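Local coordinates for protein ureidoglycolate hydrolase (Arabidopsis thaliana, PDB 4PXE) that hydrolyses (S)-ureidoglycolate to glyoxylate, ammonium and carbon dioxide in purine breakdown, working as a homodimer with two manganese ions per subunit, at residues Y53-M58 with V108-I112; A88-D94 with I132-E138; Y102-G107 with L207-Q211. All blocks are in the same frame, centred on the assembly; numbering follows the deposited sequence.

Interaction 1: Y53-M58 with V108-I112; sequences YVKNLM and VLGAI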
loop_
_atom_site.group_PDB
_atom_site.type_symbol
_atom_site.label_atom_id
_atom_site.label_comp_id
_atom_site.label_asym_id
_atom_site.label_seq_id
_atom_site.Cartn_x
_atom_site.Cartn_y
_atom_site.Cartn_z
ATOM N N TYR A 53 -24.136 17.508 -9.650
ATOM C CA TYR A 53 -25.443 16.962 -9.307
ATOM C C TYR A 53 -26.088 17.810 -8.214
ATOM O O TYR A 53 -27.252 18.191 -8.319
ATOM C CB TYR A 53 -25.283 15.505 -8.852
ATOM C CG TYR A 53 -26.573 14.786 -8.527
ATOM C CD1 TYR A 53 -27.143 14.887 -7.265
ATOM C CD2 TYR A 53 -27.207 13.986 -9.468
ATOM C CE1 TYR A 53 -28.321 14.217 -6.952
ATOM C CE2 TYR A 53 -28.385 13.314 -9.165
ATOM C CZ TYR A 53 -28.932 13.438 -7.902
ATOM O OH TYR A 53 -30.097 12.774 -7.591
ATOM N N VAL A 54 -25.318 18.135 -7.180
ATOM C CA VAL A 54 -25.818 18.955 -6.082
ATOM C C VAL A 54 -26.147 20.395 -6.511
ATOM O O VAL A 54 -27.193 20.937 -6.150
ATOM C CB VAL A 54 -24.832 18.957 -4.883
ATOM C CG1 VAL A 54 -25.268 19.967 -3.842
ATOM C CG2 VAL A 54 -24.755 17.563 -4.264
ATOM N N LYS A 55 -25.260 21.009 -7.288
ATOM C CA LYS A 55 -25.514 22.362 -7.780
ATOM C C LYS A 55 -26.794 22.425 -8.624
ATOM O O LYS A 55 -27.544 23.398 -8.543
ATOM C CB LYS A 55 -24.300 22.902 -8.545
ATOM C CG LYS A 55 -23.191 23.395 -7.611
ATOM C CD LYS A 55 -21.990 23.976 -8.356
ATOM C CE LYS A 55 -21.120 22.888 -8.965
ATOM N NZ LYS A 55 -19.969 23.468 -9.749
ATOM N N ASN A 56 -27.045 21.379 -9.412
ATOM C CA ASN A 56 -28.276 21.284 -10.193
ATOM C C ASN A 56 -29.507 21.263 -9.289
ATOM O O ASN A 56 -30.479 21.989 -9.520
ATOM C CB ASN A 56 -28.234 20.064 -11.118
ATOM C CG ASN A 56 -29.485 19.923 -11.957
ATOM O OD1 ASN A 56 -30.264 18.992 -11.773
ATOM N ND2 ASN A 56 -29.682 20.851 -12.889
ATOM N N LEU A 57 -29.454 20.456 -8.232
ATOM C CA LEU A 57 -30.553 20.430 -7.269
ATOM C C LEU A 57 -30.758 21.769 -6.558
ATOM O O LEU A 57 -31.889 22.184 -6.320
ATOM C CB LEU A 57 -30.343 19.317 -6.239
ATOM C CG LEU A 57 -30.419 17.883 -6.760
ATOM C CD1 LEU A 57 -30.276 16.909 -5.610
ATOM C CD2 LEU A 57 -31.734 17.661 -7.489
ATOM N N MET A 58 -29.666 22.449 -6.215
ATOM C CA MET A 58 -29.768 23.753 -5.575
ATOM C C MET A 58 -30.456 24.757 -6.495
ATOM O O MET A 58 -31.315 25.522 -6.063
ATOM C CB MET A 58 -28.387 24.282 -5.189
ATOM C CG MET A 58 -27.743 23.578 -4.007
ATOM S SD MET A 58 -26.187 24.406 -3.615
ATOM C CE MET A 58 -25.699 23.545 -2.103
ATOM N N VAL A 108 -26.562 17.203 3.127
ATOM C CA VAL A 108 -26.530 18.051 1.935
ATOM C C VAL A 108 -27.839 17.904 1.145
ATOM O O VAL A 108 -28.582 18.882 0.948
ATOM C CB VAL A 108 -25.318 17.736 1.028
ATOM C CG1 VAL A 108 -25.381 18.572 -0.254
ATOM C CG2 VAL A 108 -24.007 17.999 1.761
ATOM N N LEU A 109 -28.143 16.685 0.707
ATOM C CA LEU A 109 -29.416 16.431 0.029
ATOM C C LEU A 109 -30.606 16.702 0.939
ATOM O O LEU A 109 -31.640 17.215 0.493
ATOM C CB LEU A 109 -29.479 15.004 -0.520
ATOM C CG LEU A 109 -28.426 14.664 -1.580
ATOM C CD1 LEU A 109 -28.578 13.242 -2.076
ATOM C CD2 LEU A 109 -28.498 15.624 -2.742
ATOM N N GLY A 110 -30.450 16.399 2.223
ATOM C CA GLY A 110 -31.506 16.645 3.184
ATOM C C GLY A 110 -31.725 18.127 3.430
ATOM O O GLY A 110 -32.847 18.558 3.687
ATOM N N ALA A 111 -30.668 18.930 3.329
ATOM C CA ALA A 111 -30.809 20.376 3.492
ATOM C C ALA A 111 -31.553 20.961 2.300
ATOM O O ALA A 111 -32.400 21.848 2.457
ATOM C CB ALA A 111 -29.455 21.046 3.653
ATOM N N ILE A 112 -31.242 20.472 1.109
ATOM C CA ILE A 112 -31.955 20.916 -0.091
ATOM C C ILE A 112 -33.427 20.514 0.016
ATOM O O ILE A 112 -34.320 21.318 -0.266
ATOM C CB ILE A 112 -31.301 20.379 -1.382
ATOM C CG1 ILE A 112 -29.867 20.906 -1.498
ATOM C CG2 ILE A 112 -32.122 20.796 -2.606
ATOM C CD1 ILE A 112 -29.062 20.298 -2.635
#

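Interaction 2: A88-D94 with I132-E138; sequences ATGSHID and ILFTSEE. With MN (manganese (II) ion), chain C; MN (manganese (II) ion), chain D; GLV (glyoxylic acid), chain E.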
loop_
_atom_site.group_PDB
_atom_site.type_symbol
_atom_site.label_atom_id
_atom_site.label_comp_id
_atom_site.label_asym_id
_atom_site.label_seq_id
_atom_site.Cartn_x
_atom_site.Cartn_y
_atom_site.Cartn_z
ATOM N N ALA A 88 -27.460 29.207 8.416
ATOM C CA ALA A 88 -26.751 28.303 7.517
ATOM C C ALA A 88 -26.933 26.844 7.917
ATOM O O ALA A 88 -27.121 26.527 9.090
ATOM C CB ALA A 88 -25.258 28.654 7.468
ATOM N N THR A 89 -26.869 25.963 6.927
ATOM C CA THR A 89 -26.893 24.531 7.195
ATOM C C THR A 89 -26.130 23.825 6.098
ATOM O O THR A 89 -26.091 24.296 4.967
ATOM C CB THR A 89 -28.336 23.972 7.268
ATOM O OG1 THR A 89 -28.306 22.587 7.661
ATOM C CG2 THR A 89 -29.045 24.098 5.915
ATOM N N GLY A 90 -25.521 22.686 6.411
ATOM C CA GLY A 90 -24.860 21.942 5.363
ATOM C C GLY A 90 -23.973 20.831 5.867
ATOM O O GLY A 90 -23.901 20.576 7.065
ATOM N N SER A 91 -23.298 20.178 4.932
ATOM C CA SER A 91 -22.464 19.019 5.232
ATOM C C SER A 91 -21.568 18.741 4.026
ATOM O O SER A 91 -21.373 19.615 3.170
ATOM C CB SER A 91 -23.348 17.805 5.571
ATOM O OG SER A 91 -22.636 16.804 6.289
ATOM N N HIS A 92 -21.031 17.526 3.954
ATOM C CA HIS A 92 -20.066 17.177 2.906
ATOM C C HIS A 92 -20.600 16.040 2.038
ATOM O O HIS A 92 -21.530 15.323 2.435
ATOM C CB HIS A 92 -18.752 16.727 3.548
ATOM C CG HIS A 92 -18.895 15.490 4.376
ATOM N ND1 HIS A 92 -18.529 14.240 3.919
ATOM C CD2 HIS A 92 -19.398 15.308 5.618
ATOM C CE1 HIS A 92 -18.802 13.342 4.847
ATOM N NE2 HIS A 92 -19.323 13.963 5.889
ATOM N N ILE A 93 -20.023 15.858 0.856
ATOM C CA ILE A 93 -20.364 14.693 0.045
ATOM C C ILE A 93 -19.160 13.824 -0.304
ATOM O O ILE A 93 -19.316 12.801 -0.974
ATOM C CB ILE A 93 -21.119 15.070 -1.249
ATOM C CG1 ILE A 93 -20.239 15.937 -2.156
ATOM C CG2 ILE A 93 -22.454 15.746 -0.920
ATOM C CD1 ILE A 93 -20.971 16.452 -3.392
ATOM N N ASP A 94 -17.966 14.207 0.134
ATOM C CA ASP A 94 -16.852 13.286 -0.080
ATOM C C ASP A 94 -17.017 12.032 0.789
ATOM O O ASP A 94 -17.712 12.063 1.810
ATOM C CB ASP A 94 -15.454 13.951 0.010
ATOM C CG ASP A 94 -15.161 14.625 1.352
ATOM O OD1 ASP A 94 -16.081 15.066 2.073
ATOM O OD2 ASP A 94 -13.954 14.767 1.653
ATOM N N ILE A 132 -24.735 25.031 2.690
ATOM C CA ILE A 132 -23.316 24.932 2.386
ATOM C C ILE A 132 -22.952 23.493 2.057
ATOM O O ILE A 132 -23.183 22.582 2.859
ATOM C CB ILE A 132 -22.436 25.394 3.567
ATOM C CG1 ILE A 132 -22.799 26.816 4.005
ATOM C CG2 ILE A 132 -20.968 25.318 3.182
ATOM C CD1 ILE A 132 -22.083 27.263 5.257
ATOM N N LEU A 133 -22.403 23.286 0.869
ATOM C CA LEU A 133 -21.724 22.037 0.558
ATOM C C LEU A 133 -20.251 22.290 0.800
ATOM O O LEU A 133 -19.598 22.974 0.014
ATOM C CB LEU A 133 -21.983 21.614 -0.889
ATOM C CG LEU A 133 -21.094 20.492 -1.439
ATOM C CD1 LEU A 133 -21.087 19.269 -0.516
ATOM C CD2 LEU A 133 -21.543 20.099 -2.843
ATOM N N PHE A 134 -19.727 21.776 1.907
ATOM C CA PHE A 134 -18.311 21.964 2.204
ATOM C C PHE A 134 -17.473 21.231 1.164
ATOM O O PHE A 134 -17.854 20.158 0.692
ATOM C CB PHE A 134 -18.012 21.500 3.626
ATOM C CG PHE A 134 -18.717 22.322 4.669
ATOM C CD1 PHE A 134 -18.151 23.499 5.135
ATOM C CD2 PHE A 134 -19.960 21.948 5.152
ATOM C CE1 PHE A 134 -18.805 24.278 6.077
ATOM C CE2 PHE A 134 -20.620 22.724 6.104
ATOM C CZ PHE A 134 -20.041 23.885 6.567
ATOM N N THR A 135 -16.355 21.827 0.763
ATOM C CA THR A 135 -15.622 21.308 -0.378
ATOM C C THR A 135 -15.078 19.893 -0.143
ATOM O O THR A 135 -14.967 19.098 -1.071
ATOM C CB THR A 135 -14.499 22.281 -0.828
ATOM O OG1 THR A 135 -14.130 21.980 -2.178
ATOM C CG2 THR A 135 -13.281 22.216 0.096
ATOM N N SER A 136 -14.757 19.595 1.113
ATOM C CA SER A 136 -14.301 18.273 1.526
ATOM C C SER A 136 -14.251 18.273 3.036
ATOM O O SER A 136 -13.837 19.269 3.638
ATOM C CB SER A 136 -12.904 17.984 0.967
ATOM O OG SER A 136 -12.278 16.938 1.690
ATOM N N GLU A 137 -14.661 17.167 3.655
ATOM C CA GLU A 137 -14.566 17.033 5.101
ATOM C C GLU A 137 -13.637 15.884 5.487
ATOM O O GLU A 137 -13.072 15.872 6.583
ATOM C CB GLU A 137 -15.965 16.833 5.703
ATOM C CG GLU A 137 -16.003 16.782 7.222
ATOM C CD GLU A 137 -15.892 15.385 7.787
ATOM O OE1 GLU A 137 -15.954 14.389 7.023
ATOM O OE2 GLU A 137 -15.727 15.284 9.025
ATOM N N GLU A 138 -13.500 14.900 4.602
ATOM C CA GLU A 138 -12.683 13.723 4.907
ATOM C C GLU A 138 -11.198 13.975 4.630
ATOM O O GLU A 138 -10.861 14.716 3.709
ATOM C CB GLU A 138 -13.186 12.504 4.135
ATOM C CG GLU A 138 -14.643 12.168 4.430
ATOM C CD GLU A 138 -14.836 11.431 5.720
ATOM O OE1 GLU A 138 -13.925 11.371 6.577
ATOM O OE2 GLU A 138 -15.946 10.878 5.863
HETATM MN MN MN C . -19.639 13.049 7.976
HETATM MN MN MN D . -17.001 10.355 7.672
HETATM C C1 GLV E . -14.925 12.053 9.832
HETATM O O1 GLV E . -15.913 13.001 10.043
HETATM C C2 GLV E . -14.499 11.331 11.061
HETATM O O2 GLV E . -15.056 11.619 12.169
HETATM O O3 GLV E . -13.597 10.445 10.988
HETATM O O HOH W 1 -17.838 17.449 0.131
HETATM O O HOH W 2 -17.515 12.432 7.777
HETATM O O HOH W 3 -19.340 15.029 8.956
HETATM O O HOH W 4 -18.963 12.374 10.263
HETATM O O HOH W 5 -17.513 10.184 9.420
#

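Interaction 3: Y102-G107 with L207-Q211; sequences YDGVVG and LHIEQ. With MN (manganese (II) ion), chain C; MN (manganese (II) ion), chain D.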
loop_
_atom_site.group_PDB
_atom_site.type_symbol
_atom_site.label_atom_id
_atom_site.label_comp_id
_atom_site.label_asym_id
_atom_site.label_seq_id
_atom_site.Cartn_x
_atom_site.Cartn_y
_atom_site.Cartn_z
ATOM N N TYR A 102 -24.502 7.497 3.105
ATOM C CA TYR A 102 -25.301 8.390 3.964
ATOM C C TYR A 102 -24.476 9.429 4.726
ATOM O O TYR A 102 -24.951 10.543 4.979
ATOM C CB TYR A 102 -26.164 7.561 4.939
ATOM C CG TYR A 102 -27.147 6.651 4.236
ATOM C CD1 TYR A 102 -28.440 7.084 3.950
ATOM C CD2 TYR A 102 -26.776 5.365 3.852
ATOM C CE1 TYR A 102 -29.335 6.261 3.287
ATOM C CE2 TYR A 102 -27.663 4.536 3.195
ATOM C CZ TYR A 102 -28.943 4.993 2.919
ATOM O OH TYR A 102 -29.837 4.171 2.255
ATOM N N ASP A 103 -23.246 9.063 5.073
ATOM C CA ASP A 103 -22.340 9.974 5.768
ATOM C C ASP A 103 -22.165 11.257 4.958
ATOM O O ASP A 103 -21.805 11.210 3.785
ATOM C CB ASP A 103 -21.006 9.253 5.965
ATOM C CG ASP A 103 -19.980 10.098 6.642
ATOM O OD1 ASP A 103 -20.329 11.079 7.309
ATOM O OD2 ASP A 103 -18.792 9.765 6.519
ATOM N N GLY A 104 -22.467 12.398 5.572
ATOM C CA GLY A 104 -22.389 13.688 4.889
ATOM C C GLY A 104 -23.539 13.979 3.933
ATOM O O GLY A 104 -24.185 15.040 3.992
ATOM N N VAL A 105 -23.784 13.021 3.042
ATOM C CA VAL A 105 -24.766 13.206 1.977
ATOM C C VAL A 105 -26.157 13.548 2.518
ATOM O O VAL A 105 -26.833 14.420 1.972
ATOM C CB VAL A 105 -24.833 11.973 1.053
ATOM C CG1 VAL A 105 -25.889 12.167 -0.013
ATOM C CG2 VAL A 105 -23.479 11.729 0.396
ATOM N N VAL A 106 -26.570 12.901 3.605
ATOM C CA VAL A 106 -27.883 13.211 4.186
ATOM C C VAL A 106 -28.030 14.690 4.549
ATOM O O VAL A 106 -29.083 15.287 4.302
ATOM C CB VAL A 106 -28.194 12.332 5.415
ATOM C CG1 VAL A 106 -29.447 12.830 6.143
ATOM C CG2 VAL A 106 -28.342 10.857 4.996
ATOM N N GLY A 107 -26.976 15.300 5.090
ATOM C CA GLY A 107 -27.049 16.705 5.462
ATOM C C GLY A 107 -26.938 17.685 4.309
ATOM O O GLY A 107 -27.199 18.880 4.490
ATOM N N LEU A 207 -27.374 18.470 9.787
ATOM C CA LEU A 207 -28.114 17.212 9.899
ATOM C C LEU A 207 -27.155 16.077 9.526
ATOM O O LEU A 207 -26.461 16.181 8.515
ATOM C CB LEU A 207 -29.299 17.250 8.933
ATOM C CG LEU A 207 -30.059 15.936 8.705
ATOM C CD1 LEU A 207 -30.712 15.420 9.988
ATOM C CD2 LEU A 207 -31.082 16.116 7.600
ATOM N N HIS A 208 -27.095 15.012 10.324
ATOM C CA HIS A 208 -26.114 13.947 10.077
ATOM C C HIS A 208 -26.591 12.632 10.681
ATOM O O HIS A 208 -27.258 12.619 11.723
ATOM C CB HIS A 208 -24.734 14.336 10.664
ATOM C CG HIS A 208 -23.568 13.646 10.007
ATOM N ND1 HIS A 208 -23.279 12.310 10.197
ATOM C CD2 HIS A 208 -22.623 14.114 9.156
ATOM C CE1 HIS A 208 -22.210 11.983 9.490
ATOM N NE2 HIS A 208 -21.794 13.061 8.849
ATOM N N ILE A 209 -26.263 11.515 10.036
ATOM C CA ILE A 209 -26.510 10.228 10.685
ATOM C C ILE A 209 -25.708 10.138 11.983
ATOM O O ILE A 209 -24.604 10.687 12.090
ATOM C CB ILE A 209 -26.213 9.033 9.763
ATOM C CG1 ILE A 209 -24.731 9.001 9.353
ATOM C CG2 ILE A 209 -27.110 9.084 8.534
ATOM C CD1 ILE A 209 -24.295 7.669 8.694
ATOM N N GLU A 210 -26.258 9.448 12.975
ATOM C CA GLU A 210 -25.600 9.378 14.275
ATOM C C GLU A 210 -24.190 8.779 14.222
ATOM O O GLU A 210 -23.308 9.213 14.967
ATOM C CB GLU A 210 -26.441 8.543 15.248
ATOM C CG GLU A 210 -25.805 8.433 16.634
ATOM C CD GLU A 210 -26.446 7.384 17.511
ATOM O OE1 GLU A 210 -27.655 7.128 17.335
ATOM O OE2 GLU A 210 -25.744 6.822 18.387
ATOM N N GLN A 211 -23.986 7.776 13.363
ATOM C CA GLN A 211 -22.740 6.996 13.347
ATOM C C GLN A 211 -22.513 6.302 14.688
ATOM O O GLN A 211 -21.372 6.088 15.119
ATOM C CB GLN A 211 -21.542 7.861 12.927
ATOM C CG GLN A 211 -21.801 8.564 11.611
ATOM C CD GLN A 211 -20.651 9.428 11.152
ATOM O OE1 GLN A 211 -20.398 10.493 11.716
ATOM N NE2 GLN A 211 -19.979 9.007 10.086
HETATM MN MN MN C . -19.639 13.049 7.976
HETATM MN MN MN D . -17.001 10.355 7.672
HETATM O O HOH W 6 -25.002 12.064 7.423
HETATM O O HOH W 7 -24.768 14.794 6.911
HETATM O O HOH W 8 -27.502 19.829 7.128
HETATM O O HOH W 4 -18.963 12.374 10.263
HETATM O O HOH W 5 -17.513 10.184 9.420
HETATM O O HOH W 3 -19.340 15.029 8.956
HETATM O O HOH W 2 -17.515 12.432 7.777
#

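Interaction 1: Y53-M58 with V108-I112
Ile112 turns CG1 opposite its own carbonyl carbon (chi1 -62°) and stays extended through chi2, which carries CD1 across to Val54, Leu57 and Met58. Val54 in turn sets CG1 opposite its backbone N (chi1 172°), and that methyl meets both Ile112 and Val108. The two segments belong to helices 45-60 and 105-120, a nearly parallel pair that packs against the central beta-sheet of the alpha/beta catalytic domain of the M20 peptidase family. The short helical pieces run 10.5 Å apart at closest approach and only 11° from parallel, and the whole contact is apolar, with no hydrogen bond crossing between them.

Ile112 CD1 settles among three partners: Met58 CG lies at 3.8 Å and Leu57 CB at 3.9 Å, with Val54 CG1 a little farther. The Met58 chain crosses that of Ile112 at about a right angle, and the Val54 and Val108 side chains cross in the same way, the two CG1 methyls meeting 3.9 Å apart. At the sheet side these residues rest on strand 129-133, where Leu133 takes Val54 and Val108 and Ile131 takes Met58 and Ile112. Helix 17-28 lies on the side away from the sheet, touching through Leu20 and Gln23, and Glu26 accepts a hydrogen bond from the Tyr53 hydroxyl. There the ring of Tyr53 offers an edge to Leu109, Tyr53 CE1 reaching Leu109 CD2 at 4.4 Å. That same methyl, Leu109 CD2, makes the closest touch between the two segments, 3.6 Å from Leu57 CD1.

Interaction 2: A88-D94 with I132-E138
Asp94 OD2 is gripped from opposite faces of its carboxylate plane, by the Ser136 hydroxyl at 2.7 Å (OG to OD2) and by the backbone amide of Glu138 at 3.0 Å (N to OD2). The hydroxyl comes in from well above the plane, whereas the Glu138 amide approaches on the syn side, somewhat out of the plane. The other oxygen, Asp94 OD1, takes the amide of Glu137, also syn and somewhat out of the plane, in a nearly straight bond of 3.0 Å from N to OD1 (171° at the hydrogen). Asp94 thus ties down Ser136, Glu137 and Glu138 and, from its own segment, offers OD1 and its backbone O to His92 ND1 in two weak bonds, second-shell support for a metal ligand.

His92 NE2 binds the manganese of chain C at 2.3 Å. Glu137 crosses this ring obliquely: Glu137 CB comes to 3.5 Å from His92 CG, and Glu137 OE1 hovers over one face, toward the rim. A bend at chi2 (-92°) brings Glu137 OE1 to water 2, which bridges the two metals, and lays Glu137 OE2 2.5 Å from glyoxylate O1. Glu138 OE2 binds the manganese of chain D, while its OE1 accepts a hydrogen bond from Asn294 of the second subunit, so the pocket is completed across the dimer.

Behind the site the segments pair as parallel strands, with Ile132 N bonded to Thr89 O at 2.8 Å and Phe134 N to Ser91 O. Water 1 continues the link, joining Ile93 N to Phe134 O. Strand 86-91 lies between strands 129-133 and 201-209; Val108 of helix 105-120 packs on Ser91, Ile93 and Leu133, and helix 379-383 touches His92 and Phe134.

Interaction 3: Y102-G107 with L207-Q211
The His208 ring has Asp103 OD1 at its edge, near the ring plane, and water 6 over the centre of one face, 3.2 Å above it. The carboxylate of Asp103 is turned 63° from the ring, and His378 meets the ring edge-to-face. This is the dinuclear metal centre of the M20 family, with an aspartate bridging both ions. Asp103 OD1 and His208 NE2 come to 2.9 Å because both bind the manganese of chain C, while Asp103 OD2 binds that of chain D at 2.2 Å. The ring's rotation is fixed from behind: His208 ND1 donates to Ile209 O at 2.8 Å, nearly straight (170° at the hydrogen), in the ring plane and on a carbonyl lone pair. Gln211 NE2 donates to Ser401 and to water 5 on the chain D ion; Gln211 OE1 can accept from water 4 on the chain C ion, where other acceptors compete for the protons.

Away from the metals the contact turns apolar. Ile209 holds CG1 between its backbone N and carbonyl carbon (chi1 62°), and both its branches lie beside Tyr102 CB, Ile209 CG2 at 4.0 Å and also near Val106 CG2, CD1 going on to Asp103 N. With an alanine here both branches would be lost, which would probably open a gap beside Tyr102 and Val106 and take away the packing against Asp103 N. Farther along, Val106 CG1 packs on Leu207 CD2 at 3.9 Å. Three waters stitch the backbones: water 6 joins Tyr102 O to Ile209 N, water 7 Gly107 N to Leu207 O, and water 8 Gly107 O to Leu207 N. A CB on Gly107 would collide with Leu207 O, which sits 3.2 Å from Gly107 CA.

Interactions 2 and 3 supply most of the metal ligands of one site. These meet at the manganese pair, whose ions stand 3.8 Å apart: Glu138 OE2 comes within 3.1 Å of Asp103 OD2 at the chain D ion, where His402 adds another ligand, and His92 NE2 lies 3.4 Å from Asp103 OD1 at the chain C ion. Glyoxylate lies against Glu137 and Glu138 of interaction 2 and is hydrogen-bonded by Arg307, Tyr377 and Asn294 of the second subunit. Interaction 1 sits behind, sharing helix 105-120 with interaction 3. Its Val108 CG2 packs 3.4 Å from Ser91 O of interaction 2, and the Val108 side chain is about 9 Å from the nearer manganese.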